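Local structure of periplasmic solute binding protein (Pectobacterium atrosepticum, 4RY1) at residues A[111-117]-A[284-290]; A[118-124]-A[265-271]; A[250-254]-A[345-351]. The protein probably binds a sugar or related solute in the periplasm and hands it to an ABC-type importer, as other family 1 solute-binding proteins do. One frame throughout, in Å; residues are numbered along the deposited sequence.

Interaction 1: A[111-117]-A[284-290]; sequences LPISMTS and SKPSSLF
Ile-113 and Phe-290 form the apolar centre of an antiparallel pairing of two kinked strands, consistent with the interlobe connection of a periplasmic-binding-protein fold. Ile-113 (chi1 m, chi2 t) lays CD1 over the face of the Phe-290 ring, 3.8 Å from its centroid, a CH-pi contact. On the other face of the sheet, Pro-112 CG meets Leu-289 CD2 at 3.7 Å; Met-115 (chi angles all m) folds SD to 4.0 Å from Pro-286 CG. Both segments turn a corner, at Ile-113 and Ser-287, whose helical phi/psi lets the paired strands bend together while the bonding resumes beyond. Leu-111 N bonds to Phe-290 O (2.9 Å), Phe-290 N to Leu-111 O (3.0 Å) and Ile-113 N to Ser-288 O (3.0 Å). Past the bend Ser-287 N donates to Ser-114 O (2.8 Å), and Thr-116 pairs with Lys-285 through two N to O bonds of 2.9 Å, strands 114-117 and 284-286 running at 152°. At the polar edge Ser-117 OG is hydrogen-bonded to Ser-284 OG at 2.7 Å.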
loop_
_atom_site.group_PDB
_atom_site.type_symbol
_atom_site.label_atom_id
_atom_site.label_comp_id
_atom_site.label_asym_id
_atom_site.label_seq_id
_atom_site.Cartn_x
_atom_site.Cartn_y
_atom_site.Cartn_z
ATOM N N LEU A 111 -7.281 7.737 12.095
ATOM C CA LEU A 111 -6.147 8.643 12.135
ATOM C C LEU A 111 -4.993 7.980 11.340
ATOM O O LEU A 111 -4.513 6.906 11.720
ATOM C CB LEU A 111 -5.707 8.881 13.566
ATOM C CG LEU A 111 -4.580 9.869 13.819
ATOM C CD1 LEU A 111 -4.809 11.210 13.118
ATOM C CD2 LEU A 111 -4.428 10.047 15.335
ATOM N N PRO A 112 -4.559 8.579 10.228
ATOM C CA PRO A 112 -3.451 7.970 9.520
ATOM C C PRO A 112 -2.205 7.796 10.357
ATOM O O PRO A 112 -1.771 8.730 11.020
ATOM C CB PRO A 112 -3.206 8.935 8.363
ATOM C CG PRO A 112 -4.562 9.493 8.108
ATOM C CD PRO A 112 -5.128 9.704 9.479
ATOM N N ILE A 113 -1.658 6.593 10.321
ATOM C CA ILE A 113 -0.437 6.286 11.079
ATOM C C ILE A 113 0.787 6.844 10.360
ATOM O O ILE A 113 1.721 7.370 10.986
ATOM C CB ILE A 113 -0.312 4.785 11.311
ATOM C CG1 ILE A 113 -1.511 4.294 12.133
ATOM C CG2 ILE A 113 0.992 4.444 12.024
ATOM C CD1 ILE A 113 -1.711 2.792 12.068
ATOM N N SER A 114 0.769 6.684 9.047
ATOM C CA SER A 114 1.762 7.215 8.122
ATOM C C SER A 114 1.091 7.332 6.768
ATOM O O SER A 114 0.130 6.605 6.462
ATOM C CB SER A 114 2.988 6.330 8.027
ATOM O OG SER A 114 2.660 5.069 7.556
ATOM N N MET A 115 1.618 8.224 5.937
ATOM C CA MET A 115 1.298 8.269 4.528
ATOM C C MET A 115 2.322 7.408 3.823
ATOM O O MET A 115 3.451 7.243 4.306
ATOM C CB MET A 115 1.275 9.724 4.013
ATOM C CG MET A 115 0.140 10.571 4.618
ATOM S SD MET A 115 -1.609 9.990 4.401
ATOM C CE MET A 115 -1.707 10.254 2.629
ATOM N N THR A 116 1.944 6.886 2.670
ATOM C CA THR A 116 2.832 6.054 1.862
ATOM C C THR A 116 2.520 6.247 0.382
ATOM O O THR A 116 1.419 6.676 0.013
ATOM C CB THR A 116 2.726 4.567 2.274
ATOM O OG1 THR A 116 3.778 3.816 1.671
ATOM C CG2 THR A 116 1.408 3.939 1.880
ATOM N N SER A 117 3.533 6.010 -0.445
ATOM C CA SER A 117 3.448 6.164 -1.890
ATOM C C SER A 117 3.999 4.934 -2.553
ATOM O O SER A 117 4.894 4.274 -2.003
ATOM C CB SER A 117 4.242 7.381 -2.359
ATOM O OG SER A 117 3.796 8.563 -1.723
ATOM N N SER A 284 -0.441 7.891 -3.771
ATOM C CA SER A 284 -0.276 7.929 -2.325
ATOM C C SER A 284 -1.576 7.680 -1.589
ATOM O O SER A 284 -2.661 7.986 -2.088
ATOM C CB SER A 284 0.285 9.276 -1.859
ATOM O OG SER A 284 1.454 9.673 -2.560
ATOM N N LYS A 285 -1.435 7.159 -0.373
ATOM C CA LYS A 285 -2.583 6.936 0.520
ATOM C C LYS A 285 -2.070 6.704 1.922
ATOM O O LYS A 285 -0.870 6.513 2.126
ATOM C CB LYS A 285 -3.384 5.711 0.100
ATOM C CG LYS A 285 -2.673 4.383 0.312
ATOM C CD LYS A 285 -3.594 3.194 0.120
ATOM C CE LYS A 285 -2.952 1.905 0.589
ATOM N NZ LYS A 285 -3.917 0.754 0.581
ATOM N N PRO A 286 -2.965 6.724 2.917
ATOM C CA PRO A 286 -2.507 6.279 4.241
ATOM C C PRO A 286 -2.045 4.851 4.214
ATOM O O PRO A 286 -2.724 4.004 3.634
ATOM C CB PRO A 286 -3.756 6.412 5.115
ATOM C CG PRO A 286 -4.622 7.405 4.408
ATOM C CD PRO A 286 -4.375 7.113 2.951
ATOM N N SER A 287 -0.939 4.547 4.878
ATOM C CA SER A 287 -0.488 3.156 4.931
ATOM C C SER A 287 -1.443 2.288 5.749
ATOM O O SER A 287 -1.556 1.093 5.508
ATOM C CB SER A 287 0.902 3.039 5.541
ATOM O OG SER A 287 0.885 3.284 6.936
ATOM N N SER A 288 -2.079 2.929 6.722
ATOM C CA SER A 288 -3.052 2.345 7.640
ATOM C C SER A 288 -3.537 3.469 8.536
ATOM O O SER A 288 -2.912 4.539 8.598
ATOM C CB SER A 288 -2.457 1.211 8.480
ATOM O OG SER A 288 -2.549 -0.048 7.799
ATOM N N LEU A 289 -4.632 3.199 9.234
ATOM C CA LEU A 289 -5.265 4.142 10.154
ATOM C C LEU A 289 -5.461 3.427 11.466
ATOM O O LEU A 289 -5.594 2.206 11.474
ATOM C CB LEU A 289 -6.674 4.570 9.679
ATOM C CG LEU A 289 -6.895 4.911 8.205
ATOM C CD1 LEU A 289 -8.378 5.117 7.897
ATOM C CD2 LEU A 289 -6.181 6.172 7.896
ATOM N N PHE A 290 -5.536 4.187 12.556
ATOM C CA PHE A 290 -6.143 3.686 13.783
ATOM C C PHE A 290 -7.540 4.276 13.904
ATOM O O PHE A 290 -7.718 5.494 13.800
ATOM C CB PHE A 290 -5.351 4.048 15.039
ATOM C CG PHE A 290 -4.152 3.172 15.297
ATOM C CD1 PHE A 290 -4.257 1.782 15.356
ATOM C CD2 PHE A 290 -2.911 3.747 15.552
ATOM C CE1 PHE A 290 -3.138 0.988 15.609
ATOM C CE2 PHE A 290 -1.817 2.957 15.817
ATOM C CZ PHE A 290 -1.914 1.588 15.830
#

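Interaction 2: A[118-124]-A[265-271]; sequences RSMIYNK and VLETGPF. With GOL (glycerol), chain D.
Val-265 opens an antiparallel pairing along one side of strand 118-123: its O accepts from Lys-124 N (2.9 Å), while water 4 joins its N to Asn-123 OD1 where Asn-123 caps the next helix. Leu-266, a non-hydrogen-bonded partner of Asn-123, sets CB 3.9 Å from Ile-121 CG2. Glu-267 and Tyr-122 exchange N to O bonds of 2.9 Å each way; the acid's OE1 also takes Tyr-134 and, at 2.8 Å, O1 of a glycerol, probably from crystallisation, which Lys-124 NZ holds at 2.9 Å. Thr-268 lies opposite Ile-121, and water 1 links its OG1 to Ser-119 OG and Met-120 O. Gly-269 N donates to Met-120 O (2.9 Å); a CB there would clash with the Tyr-122 ring. As strand bonding ends, water 3 bridges Pro-270 O to Tyr-122 OH. Phe-271 brings CZ to 3.6 Å from Ser-119 CB. Strands 118-123 and 266-268 cross at 148°. Helix 346-356 packs on Ser-119, Leu-266 and Phe-271, helix 253-257 on Ile-121, and strand 245-249 holds the other side of 118-123.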
loop_
_atom_site.group_PDB
_atom_site.type_symbol
_atom_site.label_atom_id
_atom_site.label_comp_id
_atom_site.label_asym_id
_atom_site.label_seq_id
_atom_site.Cartn_x
_atom_site.Cartn_y
_atom_site.Cartn_z
ATOM N N ARG A 118 3.469 4.638 -3.740
ATOM C CA ARG A 118 4.062 3.617 -4.605
ATOM C C ARG A 118 5.354 4.169 -5.236
ATOM O O ARG A 118 5.358 5.265 -5.795
ATOM C CB ARG A 118 3.123 3.231 -5.750
ATOM C CG ARG A 118 1.887 2.429 -5.399
ATOM C CD ARG A 118 2.220 0.977 -5.138
ATOM N NE ARG A 118 1.023 0.163 -4.923
ATOM C CZ ARG A 118 1.018 -1.145 -4.728
ATOM N NH1 ARG A 118 2.134 -1.850 -4.738
ATOM N NH2 ARG A 118 -0.131 -1.758 -4.482
ATOM N N SER A 119 6.438 3.410 -5.172
ATOM C CA SER A 119 7.674 3.792 -5.844
ATOM C C SER A 119 8.472 2.541 -6.197
ATOM O O SER A 119 8.199 1.451 -5.717
ATOM C CB SER A 119 8.454 4.803 -5.016
ATOM O OG SER A 119 8.776 4.291 -3.734
ATOM N N MET A 120 9.403 2.697 -7.127
ATOM C CA MET A 120 10.275 1.599 -7.502
ATOM C C MET A 120 11.413 1.376 -6.514
ATOM O O MET A 120 12.113 2.313 -6.113
ATOM C CB MET A 120 10.853 1.852 -8.885
ATOM C CG MET A 120 9.824 1.670 -9.974
ATOM S SD MET A 120 9.194 -0.017 -10.164
ATOM C CE MET A 120 8.332 0.230 -11.716
ATOM N N ILE A 121 11.623 0.115 -6.174
ATOM C CA ILE A 121 12.754 -0.341 -5.384
ATOM C C ILE A 121 13.493 -1.294 -6.330
ATOM O O ILE A 121 12.903 -2.228 -6.854
ATOM C CB ILE A 121 12.304 -1.058 -4.096
ATOM C CG1 ILE A 121 11.491 -0.097 -3.237
ATOM C CG2 ILE A 121 13.507 -1.611 -3.347
ATOM C CD1 ILE A 121 12.340 0.964 -2.597
ATOM N N TYR A 122 14.777 -1.048 -6.558
ATOM C CA TYR A 122 15.565 -1.828 -7.491
ATOM C C TYR A 122 16.742 -2.488 -6.813
ATOM O O TYR A 122 17.310 -1.948 -5.863
ATOM C CB TYR A 122 16.084 -0.936 -8.619
ATOM C CG TYR A 122 15.059 -0.366 -9.563
ATOM C CD1 TYR A 122 14.141 -1.194 -10.224
ATOM C CD2 TYR A 122 15.038 1.007 -9.863
ATOM C CE1 TYR A 122 13.238 -0.674 -11.145
ATOM C CE2 TYR A 122 14.134 1.530 -10.779
ATOM C CZ TYR A 122 13.230 0.706 -11.414
ATOM O OH TYR A 122 12.342 1.209 -12.352
ATOM N N ASN A 123 17.125 -3.641 -7.359
ATOM C CA ASN A 123 18.325 -4.356 -6.948
ATOM C C ASN A 123 19.486 -3.841 -7.792
ATOM O O ASN A 123 19.643 -4.179 -8.974
ATOM C CB ASN A 123 18.171 -5.863 -7.129
ATOM C CG ASN A 123 19.342 -6.632 -6.543
ATOM O OD1 ASN A 123 20.493 -6.222 -6.712
ATOM N ND2 ASN A 123 19.060 -7.718 -5.825
ATOM N N LYS A 124 20.279 -2.991 -7.166
ATOM C CA LYS A 124 21.366 -2.299 -7.868
ATOM C C LYS A 124 22.329 -3.257 -8.567
ATOM O O LYS A 124 22.757 -3.030 -9.701
ATOM C CB LYS A 124 22.149 -1.436 -6.888
ATOM C CG LYS A 124 23.362 -0.754 -7.507
ATOM C CD LYS A 124 24.140 0.036 -6.454
ATOM C CE LYS A 124 25.560 0.379 -6.869
ATOM N NZ LYS A 124 25.551 1.243 -8.073
ATOM N N VAL A 265 21.971 -4.922 -2.232
ATOM C CA VAL A 265 21.779 -3.471 -2.286
ATOM C C VAL A 265 20.489 -3.158 -3.030
ATOM O O VAL A 265 20.419 -3.316 -4.256
ATOM C CB VAL A 265 22.953 -2.743 -2.972
ATOM C CG1 VAL A 265 22.664 -1.242 -3.065
ATOM C CG2 VAL A 265 24.258 -2.995 -2.215
ATOM N N LEU A 266 19.495 -2.708 -2.261
ATOM C CA LEU A 266 18.233 -2.193 -2.789
ATOM C C LEU A 266 18.257 -0.655 -2.731
ATOM O O LEU A 266 18.703 -0.082 -1.737
ATOM C CB LEU A 266 17.043 -2.740 -1.997
ATOM C CG LEU A 266 16.836 -4.258 -2.095
ATOM C CD1 LEU A 266 15.627 -4.648 -1.270
ATOM C CD2 LEU A 266 16.686 -4.792 -3.518
ATOM N N GLU A 267 17.777 -0.018 -3.796
ATOM C CA GLU A 267 17.742 1.435 -3.919
ATOM C C GLU A 267 16.413 1.952 -4.443
ATOM O O GLU A 267 15.714 1.296 -5.211
ATOM C CB GLU A 267 18.833 1.933 -4.877
ATOM C CG GLU A 267 20.246 1.535 -4.527
ATOM C CD GLU A 267 21.260 2.193 -5.450
ATOM O OE1 GLU A 267 21.072 2.144 -6.692
ATOM O OE2 GLU A 267 22.240 2.764 -4.920
ATOM N N THR A 268 16.088 3.169 -4.023
ATOM C CA THR A 268 14.948 3.893 -4.551
ATOM C C THR A 268 15.254 4.312 -6.002
ATOM O O THR A 268 16.343 4.799 -6.289
ATOM C CB THR A 268 14.587 5.109 -3.655
ATOM O OG1 THR A 268 13.372 5.714 -4.114
ATOM C CG2 THR A 268 15.687 6.142 -3.634
ATOM N N GLY A 269 14.305 4.078 -6.901
ATOM C CA GLY A 269 14.468 4.338 -8.333
ATOM C C GLY A 269 13.635 5.512 -8.841
ATOM O O GLY A 269 12.675 5.929 -8.207
ATOM N N PRO A 270 13.992 6.059 -10.008
ATOM C CA PRO A 270 13.231 7.173 -10.568
ATOM C C PRO A 270 11.749 6.896 -10.748
ATOM O O PRO A 270 11.330 5.767 -10.977
ATOM C CB PRO A 270 13.893 7.399 -11.931
ATOM C CG PRO A 270 15.235 6.790 -11.802
ATOM C CD PRO A 270 15.046 5.606 -10.919
ATOM N N PHE A 271 10.976 7.971 -10.634
ATOM C CA PHE A 271 9.560 7.925 -10.906
ATOM C C PHE A 271 9.338 7.972 -12.409
ATOM O O PHE A 271 9.445 9.015 -13.050
ATOM C CB PHE A 271 8.839 9.050 -10.183
ATOM C CG PHE A 271 8.738 8.800 -8.715
ATOM C CD1 PHE A 271 9.806 9.071 -7.886
ATOM C CD2 PHE A 271 7.616 8.248 -8.178
ATOM C CE1 PHE A 271 9.746 8.816 -6.532
ATOM C CE2 PHE A 271 7.552 7.965 -6.820
ATOM C CZ PHE A 271 8.609 8.275 -5.994
HETATM C C1 GOL D . 22.432 3.408 -9.520
HETATM O O1 GOL D . 23.109 2.771 -8.438
HETATM C C2 GOL D . 22.907 2.848 -10.861
HETATM O O2 GOL D . 23.888 1.818 -10.679
HETATM C C3 GOL D . 21.701 2.323 -11.632
HETATM O O3 GOL D . 21.311 3.357 -12.562
HETATM O O HOH W 1 11.475 3.920 -3.871
HETATM O O HOH W 2 9.900 5.444 -8.175
HETATM O O HOH W 3 12.710 3.852 -12.431
HETATM O O HOH W 4 22.104 -6.599 -4.558
#

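Interaction 3: A[250-254]-A[345-351]; sequences DSAIY and NLLANAY
Ile-253 (chi1 m, chi2 t) lies against the start of helix 346-356, its CD1 3.5 Å from Ala-350 CB and 4.0 Å from Leu-347 CA, while its CG2 meets Leu-346 CD2 at 3.7 Å. Leu-347 (chi1 t, chi2 p) points back, with CD1 3.4 Å from Asp-250 O and CB 3.8 Å from Tyr-254 CE1. Residues 250-252 have helical phi/psi before helix 253-257, and Ile-253 N bonds to Asp-250 O at 3.2 Å. Asn-345 is the N-cap of its helix and shows how one amide can do two jobs: OD1 accepts from Ala-348 N (3.0 Å), leaving ND2 to donate to Tyr-254 OH at 2.9 Å. Asp-250 brings CB to 4.0 Å from Ala-350 CB; its carboxylate also bonds to strand 107-123, OD1 to Thr-116 OG1 and OD2 to Ser-117 N. Such packing of two helix N-termini over a sheet, where Ile-253 and Leu-346 both touch Ile-121, is the helix-on-sheet layering of an alpha/beta fold, here that of the periplasmic binding proteins.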
loop_
_atom_site.group_PDB
_atom_site.type_symbol
_atom_site.label_atom_id
_atom_site.label_comp_id
_atom_site.label_asym_id
_atom_site.label_seq_id
_atom_site.Cartn_x
_atom_site.Cartn_y
_atom_site.Cartn_z
ATOM N N ASP A 250 5.859 2.429 -0.020
ATOM C CA ASP A 250 7.089 2.536 0.790
ATOM C C ASP A 250 6.927 1.888 2.178
ATOM O O ASP A 250 7.905 1.452 2.779
ATOM C CB ASP A 250 7.712 3.950 0.825
ATOM C CG ASP A 250 6.753 5.031 1.262
ATOM O OD1 ASP A 250 6.214 4.917 2.387
ATOM O OD2 ASP A 250 6.566 6.020 0.505
ATOM N N SER A 251 5.677 1.766 2.641
ATOM C CA SER A 251 5.359 1.086 3.912
ATOM C C SER A 251 5.602 -0.434 3.866
ATOM O O SER A 251 5.565 -1.103 4.900
ATOM C CB SER A 251 3.901 1.372 4.282
ATOM O OG SER A 251 3.033 0.873 3.294
ATOM N N ALA A 252 5.853 -0.971 2.675
ATOM C CA ALA A 252 6.161 -2.398 2.498
ATOM C C ALA A 252 7.652 -2.687 2.340
ATOM O O ALA A 252 8.068 -3.835 2.257
ATOM C CB ALA A 252 5.440 -2.929 1.268
ATOM N N ILE A 253 8.454 -1.639 2.241
ATOM C CA ILE A 253 9.892 -1.824 2.020
ATOM C C ILE A 253 10.538 -2.717 3.079
ATOM O O ILE A 253 11.307 -3.599 2.729
ATOM C CB ILE A 253 10.603 -0.456 1.922
ATOM C CG1 ILE A 253 10.219 0.222 0.596
ATOM C CG2 ILE A 253 12.113 -0.607 2.078
ATOM C CD1 ILE A 253 10.619 1.685 0.519
ATOM N N TYR A 254 10.207 -2.511 4.355
ATOM C CA TYR A 254 10.825 -3.310 5.427
ATOM C C TYR A 254 10.500 -4.789 5.225
ATOM O O TYR A 254 11.360 -5.649 5.332
ATOM C CB TYR A 254 10.378 -2.835 6.819
ATOM C CG TYR A 254 11.200 -1.712 7.403
ATOM C CD1 TYR A 254 11.809 -0.761 6.591
ATOM C CD2 TYR A 254 11.354 -1.596 8.764
ATOM C CE1 TYR A 254 12.568 0.263 7.132
ATOM C CE2 TYR A 254 12.105 -0.572 9.309
ATOM C CZ TYR A 254 12.712 0.356 8.480
ATOM O OH TYR A 254 13.501 1.376 8.998
ATOM N N ASN A 345 18.762 4.914 5.108
ATOM C CA ASN A 345 17.561 4.129 5.332
ATOM C C ASN A 345 16.692 4.142 4.082
ATOM O O ASN A 345 16.289 5.196 3.602
ATOM C CB ASN A 345 16.803 4.667 6.549
ATOM C CG ASN A 345 15.578 3.842 6.851
ATOM O OD1 ASN A 345 14.587 3.936 6.136
ATOM N ND2 ASN A 345 15.651 3.014 7.883
ATOM N N LEU A 346 16.410 2.951 3.561
ATOM C CA LEU A 346 15.724 2.830 2.267
ATOM C C LEU A 346 14.286 3.397 2.305
ATOM O O LEU A 346 13.822 4.015 1.347
ATOM C CB LEU A 346 15.720 1.371 1.791
ATOM C CG LEU A 346 15.094 1.074 0.437
ATOM C CD1 LEU A 346 15.696 1.896 -0.699
ATOM C CD2 LEU A 346 15.244 -0.409 0.155
ATOM N N LEU A 347 13.574 3.134 3.401
ATOM C CA LEU A 347 12.241 3.714 3.577
ATOM C C LEU A 347 12.291 5.252 3.559
ATOM O O LEU A 347 11.545 5.897 2.851
ATOM C CB LEU A 347 11.582 3.178 4.844
ATOM C CG LEU A 347 10.391 3.988 5.407
ATOM C CD1 LEU A 347 9.228 4.087 4.425
ATOM C CD2 LEU A 347 9.953 3.371 6.722
ATOM N N ALA A 348 13.230 5.825 4.316
ATOM C CA ALA A 348 13.353 7.273 4.375
ATOM C C ALA A 348 13.669 7.809 2.990
ATOM O O ALA A 348 13.140 8.822 2.557
ATOM C CB ALA A 348 14.455 7.660 5.339
ATOM N N ASN A 349 14.547 7.112 2.291
ATOM C CA ASN A 349 14.948 7.568 0.955
ATOM C C ASN A 349 13.770 7.511 -0.050
ATOM O O ASN A 349 13.519 8.453 -0.819
ATOM C CB ASN A 349 16.134 6.732 0.458
ATOM C CG ASN A 349 17.436 7.073 1.187
ATOM O OD1 ASN A 349 17.620 8.193 1.647
ATOM N ND2 ASN A 349 18.327 6.107 1.291
ATOM N N ALA A 350 13.027 6.405 -0.017
ATOM C CA ALA A 350 11.847 6.264 -0.879
ATOM C C ALA A 350 10.754 7.293 -0.562
ATOM O O ALA A 350 10.150 7.893 -1.454
ATOM C CB ALA A 350 11.290 4.862 -0.747
ATOM N N TYR A 351 10.528 7.502 0.728
ATOM C CA TYR A 351 9.515 8.468 1.180
ATOM C C TYR A 351 9.899 9.904 0.779
ATOM O O TYR A 351 9.078 10.647 0.239
ATOM C CB TYR A 351 9.332 8.353 2.689
ATOM C CG TYR A 351 8.263 9.234 3.273
ATOM C CD1 TYR A 351 8.542 10.533 3.658
ATOM C CD2 TYR A 351 6.966 8.738 3.442
ATOM C CE1 TYR A 351 7.553 11.332 4.220
ATOM C CE2 TYR A 351 5.977 9.503 3.992
ATOM C CZ TYR A 351 6.254 10.787 4.382
ATOM O OH TYR A 351 5.202 11.494 4.918
HETATM O O HOH W 5 7.815 6.159 -1.946
#

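Of the elements involved, strand 107-123 comes first along the chain and supplies both 111-117 and 118-124, so interactions 1 and 2 share one strand though their centres lie 21 Å apart. After it the chain runs through helices to 250-254, then returns as 265-271 to close interaction 2 and as 284-290 to close interaction 1, whose longer loop encloses that of interaction 2. Interaction 3 closes last, when 345-351 reaches 250-254, and its loop crosses both others. It also touches both: Ser-117 O lies 2.9 Å from Asp-250 N, and Leu-346 CD2 3.6 Å from Leu-266 CB. Together they tie the shared sheet to helices 253-257 and 346-356.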